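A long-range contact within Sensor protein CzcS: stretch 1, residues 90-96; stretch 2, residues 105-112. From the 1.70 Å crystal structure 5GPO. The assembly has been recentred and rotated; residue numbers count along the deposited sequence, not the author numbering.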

# COMPACT_ATOMS: atom_id res chain seq x y z
N ARG B 90 -1.73 7.89 27.40
CA ARG B 90 -3.04 8.12 26.80
C ARG B 90 -3.04 7.68 25.35
O ARG B 90 -2.10 7.95 24.60
CB ARG B 90 -3.42 9.59 26.90
N GLN B 91 -4.11 6.99 24.94
CA GLN B 91 -4.21 6.47 23.58
C GLN B 91 -5.23 7.24 22.74
O GLN B 91 -6.22 7.75 23.27
CB GLN B 91 -4.58 4.99 23.61
CG GLN B 91 -3.56 4.14 24.35
CD GLN B 91 -3.79 2.66 24.12
OE1 GLN B 91 -4.65 2.28 23.33
NE2 GLN B 91 -3.01 1.82 24.80
N PRO B 92 -4.99 7.33 21.42
CA PRO B 92 -3.81 6.79 20.73
C PRO B 92 -2.54 7.59 21.03
O PRO B 92 -2.62 8.78 21.33
CB PRO B 92 -4.20 6.86 19.25
CG PRO B 92 -5.19 7.97 19.18
CD PRO B 92 -5.96 7.90 20.47
N VAL B 93 -1.39 6.93 21.00
CA VAL B 93 -0.10 7.55 21.23
C VAL B 93 0.52 7.92 19.89
O VAL B 93 0.62 7.08 18.99
CB VAL B 93 0.84 6.62 22.02
CG1 VAL B 93 2.19 7.27 22.22
CG2 VAL B 93 0.23 6.24 23.37
N PHE B 94 0.95 9.17 19.76
CA PHE B 94 1.61 9.67 18.56
C PHE B 94 3.10 9.74 18.78
O PHE B 94 3.58 10.03 19.88
CB PHE B 94 1.10 11.06 18.17
CG PHE B 94 -0.22 11.04 17.46
CD1 PHE B 94 -0.27 10.88 16.08
CD2 PHE B 94 -1.40 11.18 18.17
CE1 PHE B 94 -1.49 10.86 15.42
CE2 PHE B 94 -2.62 11.18 17.51
CZ PHE B 94 -2.67 11.01 16.13
N GLN B 95 3.85 9.50 17.71
CA GLN B 95 5.30 9.55 17.80
C GLN B 95 5.84 10.12 16.51
O GLN B 95 5.56 9.58 15.43
CB GLN B 95 5.87 8.16 18.05
CG GLN B 95 7.37 8.16 18.12
CD GLN B 95 7.91 6.77 17.95
OE1 GLN B 95 7.77 6.17 16.87
NE2 GLN B 95 8.51 6.24 19.00
N SER B 96 6.59 11.21 16.61
CA SER B 96 7.44 11.64 15.52
C SER B 96 8.84 11.12 15.79
O SER B 96 9.24 10.92 16.94
CB SER B 96 7.43 13.16 15.36
OG SER B 96 6.10 13.62 15.19
N LEU B 105 9.61 10.15 10.41
CA LEU B 105 8.49 9.23 10.47
C LEU B 105 7.42 9.77 11.41
O LEU B 105 7.73 10.45 12.39
CB LEU B 105 8.91 7.85 10.98
CG LEU B 105 9.99 7.18 10.13
CD1 LEU B 105 10.43 5.90 10.80
CD2 LEU B 105 9.44 6.92 8.73
N LEU B 106 6.17 9.46 11.10
CA LEU B 106 5.06 9.69 12.01
C LEU B 106 4.36 8.36 12.24
O LEU B 106 3.97 7.68 11.28
CB LEU B 106 4.07 10.74 11.48
CG LEU B 106 2.88 10.96 12.42
CD1 LEU B 106 3.33 11.37 13.82
CD2 LEU B 106 1.87 11.97 11.85
N SER B 107 4.28 7.96 13.50
CA SER B 107 3.62 6.72 13.87
C SER B 107 2.51 7.01 14.88
O SER B 107 2.49 8.05 15.55
CB SER B 107 4.60 5.71 14.48
OG SER B 107 5.78 5.61 13.72
N ILE B 108 1.57 6.08 14.94
CA ILE B 108 0.47 6.10 15.90
C ILE B 108 0.33 4.69 16.44
O ILE B 108 0.51 3.71 15.69
CB ILE B 108 -0.84 6.64 15.27
CG1 ILE B 108 -1.90 6.94 16.35
CG2 ILE B 108 -1.39 5.69 14.21
CD1 ILE B 108 -3.16 7.60 15.79
N GLY B 109 0.05 4.57 17.73
CA GLY B 109 -0.13 3.27 18.35
C GLY B 109 -1.37 3.23 19.22
O GLY B 109 -1.75 4.22 19.84
N ALA B 110 -1.99 2.05 19.27
CA ALA B 110 -3.11 1.87 20.18
C ALA B 110 -3.28 0.39 20.51
O ALA B 110 -2.89 -0.50 19.75
CB ALA B 110 -4.42 2.44 19.60
N SER B 111 -3.88 0.14 21.67
CA SER B 111 -4.27 -1.20 22.04
C SER B 111 -5.64 -1.50 21.46
O SER B 111 -6.51 -0.61 21.40
CB SER B 111 -4.29 -1.38 23.56
OG SER B 111 -3.05 -1.02 24.16
N MET B 112 -5.82 -2.73 20.99
CA MET B 112 -7.08 -3.18 20.42
C MET B 112 -7.37 -4.58 20.93
O MET B 112 -6.51 -5.23 21.53
CB MET B 112 -7.06 -3.18 18.89
CG MET B 112 -6.84 -1.80 18.34
SD MET B 112 -6.96 -1.69 16.56
CE MET B 112 -6.40 0.01 16.38
O HOH W 1 -7.48 2.33 22.30
O HOH W 2 6.99 3.67 15.36
O HOH W 3 7.41 7.28 14.39

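Residues 93-96 and 105-112 form neighbouring antiparallel strands, their N-to-C directions 162° apart. Val93 pairs with Gly109 (Val93 N to Gly109 O 3.0 Å, Gly109 N to Val93 O 2.9 Å) and Gln95 with Ser107 (Gln95 N to Ser107 O 2.9 Å, Ser107 N to Gln95 O 2.8 Å). Between these hydrogen-bonded pairs lies Phe94 opposite Ile108, with CA atoms 4.6 Å apart.

Phe94 takes chi1 -79° (m) and chi2 -87°, which lays its ring against Ile108: CG1 of Ile108 sits 4.1 Å from the ring centroid of Phe94, 13° off the normal, a CH-pi contact over the face. With Ile108 extended (t, t), its CD1 reaches both Phe94 CZ at 3.5 Å and Pro92 CB at 3.7 Å. Leu106 (t, p) places CD1 at the ring edge, 4.3 Å from Phe94 CD1.

On the face shared with Val93, Gln95 (t, t, chi3 65°) and Ser107 (m) do not bond directly through their side chains, Gln95 OE1 lying 3.8 Å from Ser107 OG. Two waters link them: one donates to Gln95 OE1 (3.0 Å) and Ser107 OG (2.8 Å); the other donates to Gln95 OE1 (2.7 Å) and accepts from Ser107 OG (2.4 Å).

Just before this strand, the Gln91-Pro92 peptide is cis, and Gln91 (m, t, chi3 5°) presents its amide as a two-point clamp: Gln91 OE1 accepts from Ser111 N at 2.8 Å (171°), while Gln91 NE2 donates to Ser111 OG at 2.9 Å (169°), Ser111 being m.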